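Local coordinates for protein putative NADPH:quinone reductase (Bacillus thuringiensis, PDB 3GMS) that is of unproven function but probably transfers hydride from NADPH to quinones, as quinone reductases of the medium-chain dehydrogenase/reductase superfamily do, at residues M39-I44 against K326-S331; N64-E69 against G97-Y102; R177-T182 against V193-T198; L149-G154 against I218-G223; N128-W133 against R285-L290. All blocks are in the same frame, centred on the assembly; numbering follows the deposited sequence. Where two conformers were deposited one is given.

Contact 1: residues M39-I44 against K326-S331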
# COMPACT_ATOMS: atom_id res chain seq x y z
N MET A 39 15.54 -0.91 -12.75
CA MET A 39 15.14 -0.78 -11.32
C MET A 39 16.32 -0.68 -10.36
O MET A 39 17.37 -1.31 -10.55
CB MET A 39 14.26 -1.98 -10.93
CG MET A 39 12.89 -2.05 -11.71
SD MET A 39 11.93 -0.52 -11.73
CE MET A 39 11.37 -0.56 -9.98
N LEU A 40 16.13 0.12 -9.30
CA LEU A 40 17.12 0.29 -8.27
C LEU A 40 16.63 -0.44 -7.05
O LEU A 40 17.33 -1.31 -6.54
CB LEU A 40 17.30 1.77 -7.93
CG LEU A 40 17.83 2.61 -9.10
CD1 LEU A 40 17.67 4.10 -8.82
CD2 LEU A 40 19.32 2.31 -9.31
N VAL A 41 15.38 -0.15 -6.65
CA VAL A 41 14.90 -0.61 -5.32
C VAL A 41 13.40 -0.89 -5.41
O VAL A 41 12.64 -0.08 -5.94
CB VAL A 41 15.13 0.45 -4.22
CG1 VAL A 41 14.50 0.02 -2.86
CG2 VAL A 41 16.62 0.81 -4.07
N ARG A 42 12.97 -2.04 -4.89
CA ARG A 42 11.50 -2.24 -4.68
C ARG A 42 11.28 -2.74 -3.26
O ARG A 42 12.09 -3.55 -2.78
CB ARG A 42 10.87 -3.31 -5.61
CG ARG A 42 11.48 -3.42 -7.00
CD ARG A 42 12.65 -4.39 -6.97
NE ARG A 42 13.32 -4.63 -8.26
CZ ARG A 42 14.64 -4.71 -8.42
NH1 ARG A 42 15.50 -4.50 -7.42
NH2 ARG A 42 15.13 -4.96 -9.64
N PRO A 43 10.17 -2.34 -2.61
CA PRO A 43 9.83 -2.92 -1.32
C PRO A 43 9.22 -4.30 -1.57
O PRO A 43 8.73 -4.60 -2.67
CB PRO A 43 8.76 -1.96 -0.79
CG PRO A 43 7.93 -1.64 -2.06
CD PRO A 43 9.07 -1.50 -3.14
N ILE A 44 9.26 -5.15 -0.54
CA ILE A 44 8.43 -6.33 -0.51
C ILE A 44 7.23 -6.00 0.36
O ILE A 44 7.30 -5.99 1.59
CB ILE A 44 9.19 -7.56 0.02
CG1 ILE A 44 10.34 -7.88 -0.98
CG2 ILE A 44 8.20 -8.77 0.17
CD1 ILE A 44 11.31 -9.00 -0.52
N LYS A 326 10.62 -1.92 6.59
CA LYS A 326 10.40 -2.47 5.27
C LYS A 326 11.62 -3.25 4.72
O LYS A 326 12.74 -2.79 4.84
CB LYS A 326 10.09 -1.29 4.35
CG LYS A 326 9.48 -1.68 3.04
CD LYS A 326 8.06 -2.25 3.21
CE LYS A 326 7.02 -1.17 3.34
NZ LYS A 326 5.67 -1.77 3.23
N VAL A 327 11.38 -4.44 4.14
CA VAL A 327 12.42 -5.20 3.49
C VAL A 327 12.43 -4.82 2.01
O VAL A 327 11.37 -4.65 1.42
CB VAL A 327 12.14 -6.71 3.62
CG1 VAL A 327 13.25 -7.53 2.91
CG2 VAL A 327 12.04 -7.08 5.13
N PHE A 328 13.60 -4.64 1.43
CA PHE A 328 13.69 -4.27 0.01
C PHE A 328 14.52 -5.20 -0.82
O PHE A 328 15.48 -5.81 -0.31
CB PHE A 328 14.33 -2.86 -0.12
CG PHE A 328 13.54 -1.76 0.54
CD1 PHE A 328 12.66 -0.97 -0.22
CD2 PHE A 328 13.70 -1.48 1.90
CE1 PHE A 328 11.94 0.05 0.40
CE2 PHE A 328 12.95 -0.46 2.53
CZ PHE A 328 12.08 0.32 1.77
N LEU A 329 14.20 -5.21 -2.12
CA LEU A 329 14.99 -5.91 -3.14
C LEU A 329 15.74 -4.89 -3.92
O LEU A 329 15.13 -3.98 -4.50
CB LEU A 329 14.07 -6.68 -4.10
CG LEU A 329 13.32 -7.87 -3.48
CD1 LEU A 329 12.17 -8.37 -4.36
CD2 LEU A 329 14.26 -9.06 -3.00
N THR A 330 17.07 -4.99 -3.91
CA THR A 330 17.84 -3.88 -4.45
C THR A 330 18.66 -4.38 -5.64
O THR A 330 18.94 -5.59 -5.74
CB THR A 330 18.76 -3.22 -3.38
OG1 THR A 330 19.74 -4.18 -2.95
CG2 THR A 330 17.97 -2.68 -2.17
N SER A 331 19.04 -3.47 -6.53
CA SER A 331 19.76 -3.86 -7.74
C SER A 331 20.82 -2.86 -8.12
O SER A 331 20.94 -2.50 -9.28
CB SER A 331 18.77 -4.02 -8.91
OG SER A 331 17.99 -5.20 -8.79
O HOH W 1 8.70 -5.54 4.05
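Ser331 OG is gripped end-on by the guanidinium of Arg42, with NH1 at 2.9 Å and NH2 at 3.0 Å. The bonds close an antiparallel pairing of strand 34-43 with the last strand, 326-330, and OG lies only 7° out of the guanidinium plane. NH1 also donates to Leu329 O, which accepts from Arg42 N as well. The two donors use the oxygen differently: the backbone N lies in the carbonyl plane, whereas NH1 at 3.0 Å from Leu329 O stands well above it. A bend at chi2 (88°) places CD of Arg42 3.5 Å from Leu329 O. Thr98 O and Gln100 O take NE and NH2, so the head of Arg42 ties three pieces of chain together. Arg42 and Leu329 form the hydrogen-bonded pair of the register, closed by Leu329 N to Arg42 O at 2.8 Å. Farther along, Ser331 N donates to Leu40 O, and Leu40 and Val41 together face Val71 in a classic beta bulge. On the side where Val41 and Thr330 project, Val41 CG1 meets Phe328 CD1 at 3.4 Å, and Phe120 sets its ring edge-to-face with that of Phe328. At the Lys326 end of the pairing, Ile44 N donates to Val327 O, a water joins Ile44 O to Val327 N, and Ile44 CD1 rests 3.8 Å from Leu329 CG.

Contact 2: residues N64-E69 against G97-Y102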
# COMPACT_ATOMS: atom_id res chain seq x y z
N ASN A 64 3.82 -15.04 -13.88
CA ASN A 64 3.68 -13.63 -13.55
C ASN A 64 4.92 -13.13 -12.82
O ASN A 64 5.57 -13.92 -12.11
CB ASN A 64 2.44 -13.45 -12.67
CG ASN A 64 2.30 -12.04 -12.14
OD1 ASN A 64 2.64 -11.75 -10.97
ND2 ASN A 64 1.85 -11.14 -13.02
N ILE A 65 5.22 -11.84 -12.99
CA ILE A 65 6.35 -11.20 -12.27
C ILE A 65 5.76 -10.41 -11.09
O ILE A 65 4.94 -9.54 -11.31
CB ILE A 65 7.18 -10.28 -13.17
CG1 ILE A 65 7.79 -11.10 -14.33
CG2 ILE A 65 8.33 -9.65 -12.38
CD1 ILE A 65 8.32 -10.24 -15.49
N PRO A 66 6.14 -10.74 -9.84
CA PRO A 66 5.48 -9.98 -8.77
C PRO A 66 6.01 -8.53 -8.60
O PRO A 66 7.05 -8.17 -9.16
CB PRO A 66 5.85 -10.72 -7.48
CG PRO A 66 6.64 -11.90 -7.87
CD PRO A 66 7.00 -11.83 -9.32
N GLY A 67 5.34 -7.76 -7.74
CA GLY A 67 5.80 -6.42 -7.41
C GLY A 67 5.00 -5.30 -8.05
O GLY A 67 4.88 -5.18 -9.28
N TYR A 68 4.43 -4.46 -7.20
CA TYR A 68 3.62 -3.33 -7.68
C TYR A 68 4.34 -2.03 -7.65
O TYR A 68 3.85 -1.04 -8.24
CB TYR A 68 2.29 -3.19 -6.91
CG TYR A 68 1.32 -4.27 -7.27
CD1 TYR A 68 0.61 -4.22 -8.46
CD2 TYR A 68 1.20 -5.40 -6.47
CE1 TYR A 68 -0.29 -5.22 -8.81
CE2 TYR A 68 0.28 -6.42 -6.81
CZ TYR A 68 -0.44 -6.32 -7.98
OH TYR A 68 -1.32 -7.31 -8.36
N GLU A 69 5.44 -1.95 -6.92
CA GLU A 69 6.09 -0.63 -6.84
C GLU A 69 7.63 -0.68 -6.76
O GLU A 69 8.24 -1.75 -6.69
CB GLU A 69 5.47 0.25 -5.75
CG GLU A 69 5.78 -0.14 -4.36
CD GLU A 69 5.22 0.84 -3.32
OE1 GLU A 69 4.67 0.34 -2.36
OE2 GLU A 69 5.36 2.09 -3.44
N GLY A 97 5.41 -6.25 -13.73
CA GLY A 97 5.87 -6.54 -12.38
C GLY A 97 7.21 -5.93 -12.09
O GLY A 97 8.11 -5.90 -12.94
N THR A 98 7.39 -5.44 -10.87
CA THR A 98 8.61 -4.68 -10.61
C THR A 98 9.76 -5.48 -10.10
O THR A 98 10.88 -4.95 -10.00
CB THR A 98 8.37 -3.50 -9.66
OG1 THR A 98 7.95 -4.01 -8.38
CG2 THR A 98 7.31 -2.48 -10.21
N TRP A 99 9.53 -6.73 -9.70
CA TRP A 99 10.65 -7.48 -9.18
C TRP A 99 11.47 -8.09 -10.30
O TRP A 99 11.54 -9.32 -10.45
CB TRP A 99 10.17 -8.58 -8.26
CG TRP A 99 9.50 -8.07 -7.00
CD1 TRP A 99 9.19 -6.78 -6.67
CD2 TRP A 99 9.03 -8.89 -5.93
NE1 TRP A 99 8.57 -6.75 -5.40
CE2 TRP A 99 8.47 -8.04 -4.94
CE3 TRP A 99 9.06 -10.28 -5.69
CZ2 TRP A 99 7.91 -8.54 -3.75
CZ3 TRP A 99 8.50 -10.77 -4.51
CH2 TRP A 99 7.95 -9.90 -3.56
N GLN A 100 12.05 -7.20 -11.09
CA GLN A 100 12.90 -7.61 -12.20
C GLN A 100 13.87 -6.49 -12.50
O GLN A 100 13.72 -5.37 -12.02
CB GLN A 100 12.05 -7.98 -13.45
CG GLN A 100 11.27 -6.85 -14.02
CD GLN A 100 10.51 -7.27 -15.30
OE1 GLN A 100 11.04 -8.02 -16.14
NE2 GLN A 100 9.25 -6.81 -15.43
N GLU A 101 14.84 -6.80 -13.35
CA GLU A 101 15.95 -5.91 -13.60
C GLU A 101 15.45 -4.69 -14.36
O GLU A 101 15.85 -3.56 -14.05
CB GLU A 101 17.02 -6.65 -14.40
CG GLU A 101 18.28 -5.84 -14.69
CD GLU A 101 19.40 -6.68 -15.29
OE1 GLU A 101 19.24 -7.93 -15.46
OE2 GLU A 101 20.47 -6.08 -15.53
N TYR A 102 14.61 -4.93 -15.36
CA TYR A 102 14.07 -3.88 -16.19
C TYR A 102 12.55 -3.94 -16.24
O TYR A 102 11.98 -5.00 -16.51
CB TYR A 102 14.55 -4.03 -17.63
CG TYR A 102 16.06 -4.02 -17.81
CD1 TYR A 102 16.76 -2.82 -17.79
CD2 TYR A 102 16.76 -5.20 -18.00
CE1 TYR A 102 18.15 -2.78 -17.97
CE2 TYR A 102 18.15 -5.20 -18.19
CZ TYR A 102 18.83 -3.98 -18.18
OH TYR A 102 20.18 -3.91 -18.38
O HOH W 2 6.77 -4.03 -4.83
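The indole of Trp99 has Pro66 and Gly67 over one face. Pro66 CB stands over the six-membered ring, 4.0 Å from its centroid and 24° off the normal, while Gly67 CA sits over the five-membered ring, 3.7 Å from that centroid; both qualify as CH-pi contacts. Pro66 CG approaches Trp99 CE3 of the benzo ring at 3.6 Å; NE1, on the pyrrole side, makes weak bonds to a water and to Pro43 O. A chi1 of -66° puts CG of Trp99 beside its own backbone N; that N donates to Pro66 O at 2.9 Å, and backbone and ring thus meet the same proline. Gly67 adopts a positive phi of 105°, and a CB there would collide with Trp99 CD1 and Thr98 OG1. Its carbonyl takes Thr98 N, and Thr98 OG1 donates to Glu69 O at 2.8 Å from above the carbonyl plane. At the other end Ile65 CD1 touches the Gln100 amide, which is held by its NE2 bond to Gly97 O, with Lys25 NZ on OE1. Trp99 is the centre of an inverse gamma turn, and the arrangement joins two irregular loops of the GroES-like domain. The Gly67-Tyr68-Glu69 run resembles the Gly-His-Glu of zinc-dependent relatives; Tyr68 stands where those relatives have a zinc-binding histidine, consistent with a zinc-independent quinone-reductase type.

Contact 3: residues R177-T182 against V193-T198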
# COMPACT_ATOMS: atom_id res chain seq x y z
N ARG A 177 -3.37 -4.84 17.57
CA ARG A 177 -3.42 -6.17 18.19
C ARG A 177 -2.57 -6.27 19.45
O ARG A 177 -2.70 -7.24 20.21
CB ARG A 177 -2.88 -7.23 17.21
CG ARG A 177 -3.92 -8.02 16.46
CD ARG A 177 -4.44 -7.26 15.22
NE ARG A 177 -3.39 -6.84 14.29
CZ ARG A 177 -2.86 -7.60 13.33
NH1 ARG A 177 -3.26 -8.86 13.18
NH2 ARG A 177 -1.92 -7.11 12.53
N ASN A 178 -1.66 -5.31 19.62
CA ASN A 178 -0.69 -5.31 20.72
C ASN A 178 -0.11 -3.91 20.90
O ASN A 178 -0.56 -2.94 20.28
CB ASN A 178 0.42 -6.35 20.48
CG ASN A 178 1.19 -6.10 19.20
OD1 ASN A 178 1.53 -4.96 18.87
ND2 ASN A 178 1.45 -7.15 18.46
N ASN A 179 0.91 -3.79 21.76
CA ASN A 179 1.44 -2.47 22.06
C ASN A 179 2.73 -2.13 21.31
O ASN A 179 3.34 -1.10 21.58
CB ASN A 179 1.61 -2.29 23.59
CG ASN A 179 2.62 -3.27 24.17
OD1 ASN A 179 3.14 -4.15 23.46
ND2 ASN A 179 2.89 -3.14 25.48
N LYS A 180 3.10 -2.97 20.35
CA LYS A 180 4.39 -2.85 19.64
C LYS A 180 4.59 -1.54 18.89
O LYS A 180 5.72 -1.05 18.79
CB LYS A 180 4.61 -4.02 18.69
CG LYS A 180 5.40 -5.12 19.33
CD LYS A 180 4.81 -6.45 19.01
CE LYS A 180 5.29 -7.47 20.04
NZ LYS A 180 4.77 -8.81 19.71
N HIS A 181 3.50 -0.95 18.40
CA HIS A 181 3.60 0.30 17.65
C HIS A 181 3.01 1.52 18.36
O HIS A 181 2.96 2.60 17.78
CB HIS A 181 3.00 0.12 16.24
CG HIS A 181 3.62 -1.00 15.45
ND1 HIS A 181 3.23 -2.32 15.58
CD2 HIS A 181 4.61 -0.99 14.52
CE1 HIS A 181 3.94 -3.07 14.76
NE2 HIS A 181 4.78 -2.29 14.10
N THR A 182 2.56 1.34 19.60
CA THR A 182 1.81 2.38 20.30
C THR A 182 2.56 3.69 20.37
O THR A 182 2.01 4.74 19.97
CB THR A 182 1.33 1.89 21.71
OG1 THR A 182 0.46 0.77 21.54
CG2 THR A 182 0.55 2.98 22.44
N VAL A 193 -4.68 5.02 21.06
CA VAL A 193 -4.40 3.72 20.53
C VAL A 193 -5.13 2.72 21.37
O VAL A 193 -4.90 2.63 22.59
CB VAL A 193 -2.87 3.40 20.47
CG1 VAL A 193 -2.61 1.96 20.02
CG2 VAL A 193 -2.15 4.41 19.59
N ILE A 194 -6.04 2.00 20.75
CA ILE A 194 -6.71 0.88 21.41
C ILE A 194 -6.00 -0.44 21.15
O ILE A 194 -6.02 -1.00 20.02
CB ILE A 194 -8.22 0.76 21.01
CG1 ILE A 194 -8.93 2.11 21.12
CG2 ILE A 194 -8.88 -0.38 21.80
CD1 ILE A 194 -10.46 2.07 20.75
N ASP A 195 -5.40 -0.96 22.21
CA ASP A 195 -4.69 -2.22 22.13
C ASP A 195 -5.67 -3.27 22.56
O ASP A 195 -6.01 -3.35 23.74
CB ASP A 195 -3.45 -2.17 23.04
CG ASP A 195 -2.74 -3.51 23.18
OD1 ASP A 195 -3.18 -4.55 22.64
OD2 ASP A 195 -1.69 -3.52 23.85
N THR A 196 -6.15 -4.06 21.59
CA THR A 196 -7.21 -5.03 21.82
C THR A 196 -6.78 -6.29 22.57
O THR A 196 -7.62 -7.11 22.92
CB THR A 196 -8.00 -5.41 20.53
OG1 THR A 196 -7.11 -5.93 19.55
CG2 THR A 196 -8.74 -4.20 19.95
N SER A 197 -5.48 -6.46 22.82
CA SER A 197 -5.07 -7.53 23.74
C SER A 197 -5.29 -7.07 25.18
O SER A 197 -5.28 -7.88 26.10
CB SER A 197 -3.62 -7.96 23.51
OG SER A 197 -2.73 -6.90 23.76
N THR A 198 -5.54 -5.78 25.37
CA THR A 198 -5.67 -5.16 26.71
C THR A 198 -7.00 -4.45 26.96
O THR A 198 -7.46 -4.37 28.10
CB THR A 198 -4.51 -4.15 26.96
OG1 THR A 198 -3.26 -4.83 26.83
CG2 THR A 198 -4.58 -3.51 28.36
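Asp195 turns its carboxylate to the Asn178 backbone through a chi1 of 172°, which sets CG anti to the backbone N, while Ser197, with chi1 at 63°, puts OG between its backbone N and carbonyl carbon, where it can reach the same aspartate. Asp195 OD1 accordingly accepts twice, from Ser197 OG at 2.6 Å and from Ser197 N at 3.0 Å, both from one face of the carboxylate. The second bond makes an Asx turn. Across the contact no hydrogen bond forms: OD1 lies 3.2 Å from Asn178 CA, and OD2 is 3.3 Å from Asn179 N but at a poor angle. The carboxylate thus packs against the peptide joining Asn178 to Asn179, while Ser197 fixes its orientation. A second Asx turn answers it on the facing loop, where Asn178 OD1 accepts from Lys180 N at 2.9 Å, overlapping the start of the type I turn from Asn179 to Thr182. At the end of that turn Thr182 and Val193 meet obliquely, OG1 to CG1 at 3.6 Å. The loop follows the second strand of the Rossmann domain, a position that probably faces the adenosine end of NADPH, as in related reductases. Strand 192-195 runs parallel to 171-176 at the sheet edge. Helix 182-188 connects the two and packs on Val193 through Leu185 and Leu186, while helix 201-208 lies against Ile194.

Contact 4: residues L149-G154 against I218-G223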
# COMPACT_ATOMS: atom_id res chain seq x y z
N LEU A 149 -11.67 5.38 12.75
CA LEU A 149 -11.10 4.14 13.32
C LEU A 149 -10.30 3.42 12.23
O LEU A 149 -10.79 3.27 11.09
CB LEU A 149 -12.20 3.19 13.76
CG LEU A 149 -13.29 3.78 14.70
CD1 LEU A 149 -14.29 2.71 15.08
CD2 LEU A 149 -12.65 4.39 15.97
N VAL A 150 -9.10 2.95 12.58
CA VAL A 150 -8.29 2.13 11.66
C VAL A 150 -7.74 0.94 12.44
O VAL A 150 -6.98 1.13 13.41
CB VAL A 150 -7.13 2.94 11.07
CG1 VAL A 150 -6.28 2.03 10.11
CG2 VAL A 150 -7.65 4.18 10.30
N ASN A 151 -8.12 -0.26 12.06
CA ASN A 151 -7.52 -1.43 12.68
C ASN A 151 -6.26 -1.93 11.97
O ASN A 151 -5.86 -1.40 10.92
CB ASN A 151 -8.57 -2.55 12.93
CG ASN A 151 -9.12 -3.18 11.64
OD1 ASN A 151 -8.57 -2.98 10.59
ND2 ASN A 151 -10.20 -3.94 11.75
N ALA A 152 -5.64 -2.98 12.52
CA ALA A 152 -4.28 -3.38 12.10
C ALA A 152 -3.36 -2.15 11.93
O ALA A 152 -2.58 -2.05 10.98
CB ALA A 152 -4.35 -4.24 10.79
N CYS A 153 -3.46 -1.22 12.88
CA CYS A 153 -2.91 0.10 12.68
C CYS A 153 -1.40 0.12 12.89
O CYS A 153 -0.75 1.11 12.58
CB CYS A 153 -3.61 1.14 13.54
SG CYS A 153 -3.61 2.85 12.88
N GLY A 154 -0.84 -0.97 13.39
CA GLY A 154 0.63 -1.07 13.49
C GLY A 154 1.30 -1.31 12.13
O GLY A 154 2.52 -1.31 12.03
N ILE A 218 -11.87 2.07 8.89
CA ILE A 218 -11.14 1.37 7.83
C ILE A 218 -10.69 0.05 8.39
O ILE A 218 -9.88 0.01 9.34
CB ILE A 218 -9.97 2.24 7.27
CG1 ILE A 218 -10.57 3.53 6.67
CG2 ILE A 218 -9.16 1.43 6.20
CD1 ILE A 218 -9.58 4.46 5.96
N ASP A 219 -11.24 -1.02 7.82
CA ASP A 219 -10.97 -2.40 8.22
C ASP A 219 -10.00 -3.10 7.26
O ASP A 219 -10.24 -3.14 6.04
CB ASP A 219 -12.30 -3.14 8.31
CG ASP A 219 -12.16 -4.64 8.60
OD1 ASP A 219 -11.28 -5.06 9.37
OD2 ASP A 219 -13.00 -5.39 8.07
N SER A 220 -8.92 -3.62 7.83
CA SER A 220 -7.92 -4.42 7.12
C SER A 220 -8.04 -5.91 7.45
O SER A 220 -7.39 -6.73 6.81
CB SER A 220 -6.50 -3.95 7.50
OG SER A 220 -6.29 -2.64 7.04
N ILE A 221 -8.87 -6.25 8.44
CA ILE A 221 -8.86 -7.60 9.00
C ILE A 221 -10.06 -8.45 8.62
O ILE A 221 -9.90 -9.63 8.27
CB ILE A 221 -8.81 -7.54 10.57
CG1 ILE A 221 -7.59 -6.72 11.04
CG2 ILE A 221 -8.78 -8.96 11.19
CD1 ILE A 221 -7.50 -6.56 12.60
N GLY A 222 -11.25 -7.87 8.70
CA GLY A 222 -12.48 -8.65 8.45
C GLY A 222 -12.93 -9.50 9.63
O GLY A 222 -12.44 -9.31 10.76
N GLY A 223 -13.84 -10.44 9.36
CA GLY A 223 -14.38 -11.35 10.39
C GLY A 223 -14.97 -10.61 11.59
O GLY A 223 -15.48 -9.50 11.45
O HOH W 3 -7.30 -0.87 8.71
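Asn151 and Asp219 form the tight part of the contact, and a water beside Ser220 marks its looser part. The Asn151 amide is used at both ends: OD1 accepts from Ser220 N at 2.9 Å, in plane and on a lone pair, while ND2 donates to Asp219 OD1 at 2.8 Å with a nearly straight N-H angle of 176°. A chi1 of 67° puts CG of Asn151 between its backbone N and carbonyl carbon. Amide and carboxylate planes stand 71° apart. Asp219 OD1 also takes Gly222 N on its syn side and Ile221 N from above the carboxylate, so three N-H groups grip one buried oxygen; they would be expected to stabilise a negative charge. Ile221 CD1 packs 3.9 Å from Asn151 ND2. By contrast, Ala152 CB and Ser220 CB meet at 3.9 Å without a polar bond, and a water lies beside Ser220, 2.7 Å from Asn151 O and 2.6 Å from Ser220 OG, and also near Ile218 O. Earlier along the strands, Ile218 N donates to Leu149 O at 2.7 Å in the parallel pairing. These first and fourth Rossmann strands flank the topological switch point of the 3-2-1-4-5-6 sheet, where dinucleotides usually bind, and Ala152-Gly154 probably starts the glycine-rich loop. Strand 171-176 flanks 147-150, 237-241 lies beside 214-219, and helix 223-231 packs on Leu149, Asn151 and Asp219 through Leu229.

Contact 5: residues N128-W133 against R285-L290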
# COMPACT_ATOMS: atom_id res chain seq x y z
N ASN A 128 0.81 2.15 -0.15
CA ASN A 128 0.29 2.62 1.13
C ASN A 128 -0.09 4.13 1.15
O ASN A 128 -1.20 4.44 1.64
CB ASN A 128 1.22 2.21 2.28
CG ASN A 128 1.26 0.71 2.42
OD1 ASN A 128 0.21 0.08 2.31
ND2 ASN A 128 2.44 0.12 2.59
N PRO A 129 0.77 5.03 0.60
CA PRO A 129 0.42 6.45 0.65
C PRO A 129 -0.78 6.77 -0.22
O PRO A 129 -1.68 7.49 0.23
CB PRO A 129 1.69 7.17 0.15
CG PRO A 129 2.78 6.22 0.47
CD PRO A 129 2.17 4.86 0.18
N LEU A 130 -0.80 6.26 -1.46
CA LEU A 130 -1.96 6.52 -2.30
C LEU A 130 -3.30 5.98 -1.72
O LEU A 130 -4.30 6.67 -1.76
CB LEU A 130 -1.73 6.06 -3.72
CG LEU A 130 -2.68 6.56 -4.78
CD1 LEU A 130 -2.66 8.08 -4.93
CD2 LEU A 130 -2.27 5.87 -6.08
N THR A 131 -3.27 4.77 -1.17
CA THR A 131 -4.43 4.19 -0.50
C THR A 131 -4.88 5.03 0.70
O THR A 131 -6.10 5.35 0.84
CB THR A 131 -4.19 2.72 -0.07
OG1 THR A 131 -3.95 1.93 -1.25
CG2 THR A 131 -5.44 2.14 0.63
N ALA A 132 -3.93 5.42 1.55
CA ALA A 132 -4.26 6.22 2.72
C ALA A 132 -4.82 7.59 2.29
O ALA A 132 -5.85 8.03 2.80
CB ALA A 132 -3.03 6.37 3.66
N TRP A 133 -4.18 8.24 1.32
CA TRP A 133 -4.58 9.58 0.85
C TRP A 133 -5.97 9.59 0.20
O TRP A 133 -6.81 10.47 0.50
CB TRP A 133 -3.59 10.12 -0.17
CG TRP A 133 -4.02 11.48 -0.72
CD1 TRP A 133 -4.55 11.73 -1.95
CD2 TRP A 133 -3.92 12.74 -0.06
NE1 TRP A 133 -4.78 13.09 -2.10
CE2 TRP A 133 -4.42 13.73 -0.95
CE3 TRP A 133 -3.45 13.14 1.20
CZ2 TRP A 133 -4.47 15.10 -0.61
CZ3 TRP A 133 -3.49 14.51 1.53
CH2 TRP A 133 -4.00 15.47 0.62
N ARG A 285 2.01 14.18 -7.37
CA ARG A 285 2.77 15.42 -7.13
C ARG A 285 2.51 15.93 -5.74
O ARG A 285 3.41 16.47 -5.10
CB ARG A 285 2.46 16.49 -8.20
CG ARG A 285 3.32 16.29 -9.42
CD ARG A 285 3.25 17.50 -10.38
NE ARG A 285 2.02 17.42 -11.14
CZ ARG A 285 1.84 16.64 -12.22
NH1 ARG A 285 2.84 15.88 -12.69
NH2 ARG A 285 0.68 16.62 -12.83
N HIS A 286 1.29 15.71 -5.27
CA HIS A 286 0.90 16.09 -3.96
C HIS A 286 1.55 15.30 -2.84
O HIS A 286 2.01 15.90 -1.85
CB HIS A 286 -0.63 16.08 -3.77
CG HIS A 286 -1.03 16.71 -2.48
ND1 HIS A 286 -0.86 18.06 -2.23
CD2 HIS A 286 -1.46 16.17 -1.31
CE1 HIS A 286 -1.24 18.34 -1.00
NE2 HIS A 286 -1.60 17.21 -0.42
N LEU A 287 1.57 13.98 -2.98
CA LEU A 287 2.25 13.13 -1.99
C LEU A 287 3.73 13.49 -1.94
O LEU A 287 4.29 13.59 -0.85
CB LEU A 287 2.10 11.65 -2.37
CG LEU A 287 0.68 11.07 -2.34
CD1 LEU A 287 0.72 9.69 -3.03
CD2 LEU A 287 0.23 10.92 -0.94
N ILE A 288 4.33 13.72 -3.11
CA ILE A 288 5.76 14.06 -3.18
C ILE A 288 6.02 15.37 -2.40
O ILE A 288 6.97 15.44 -1.63
CB ILE A 288 6.23 14.15 -4.64
CG1 ILE A 288 6.34 12.72 -5.23
CG2 ILE A 288 7.54 14.96 -4.77
CD1 ILE A 288 6.51 12.72 -6.76
N ARG A 289 5.17 16.39 -2.59
CA ARG A 289 5.28 17.62 -1.78
C ARG A 289 5.20 17.35 -0.28
O ARG A 289 5.98 17.91 0.48
CB ARG A 289 4.23 18.67 -2.15
CG ARG A 289 4.15 19.01 -3.61
CD ARG A 289 5.48 19.29 -4.25
NE ARG A 289 5.21 19.66 -5.64
CZ ARG A 289 5.21 18.82 -6.67
NH1 ARG A 289 5.54 17.54 -6.50
NH2 ARG A 289 4.92 19.29 -7.88
N LEU A 290 4.27 16.48 0.13
CA LEU A 290 4.09 16.12 1.55
C LEU A 290 5.34 15.45 2.13
O LEU A 290 5.75 15.73 3.28
CB LEU A 290 2.87 15.23 1.77
CG LEU A 290 1.49 15.89 1.59
CD1 LEU A 290 0.38 14.86 1.67
CD2 LEU A 290 1.29 17.05 2.59
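Trp133 meets helix 277-292 through Leu287, His286 and Leu290. Its CB rests 4.0 Å from Leu287 CD2, and chi1 at 178° sends CG anti to the backbone N. Farther out, CE2 comes within 3.9 Å of His286 CD2, and CZ2 closes to 3.3 Å from that same carbon. The tip, CH2, lies 3.1 Å from His286 NE2, a tight approach, and CZ3 touches Leu290 CD1 at 3.9 Å. His286 CD2 sits over one face of the indole near the rim, but the planes are 43° apart, so the pair is oblique. Beside this pair, Leu287 CD1 touches Leu130 CD1 at 4.2 Å, while both Leu287 methyls lie at Pro129 CB. The short helical segments lie 10.9 Å apart at an angle of 104°, crosswise enough to confine contact to these few side chains. No hydrogen bond crosses between the segments, which implies that dispersion and the exclusion of water, with one aromatic pair, hold this helix crossing together.

How the contacts relate
Contacts 1 and 2 form one cluster, on and beside the mixed sheet that includes the GroES-like strands, their centres 10 Å apart, and Met39 N lies 3.0 Å from Glu101 O between them. Contacts 3 and 4 form a second cluster on the parallel Rossmann sheet, with centres 12 Å apart and Arg177 CD 4.1 Å from Ile221 CD1. The two clusters are well separated: the centres of contacts 2 and 4 are 27 Å apart. Contact 5 lies between them, touching contact 1 where Lys326 NZ comes 3.8 Å from Asn128 ND2, and coming within about 6 Å of contact 4 at the nearest atoms. By family, NADPH would probably bind beside contacts 3 and 4, in the cleft facing the other domain.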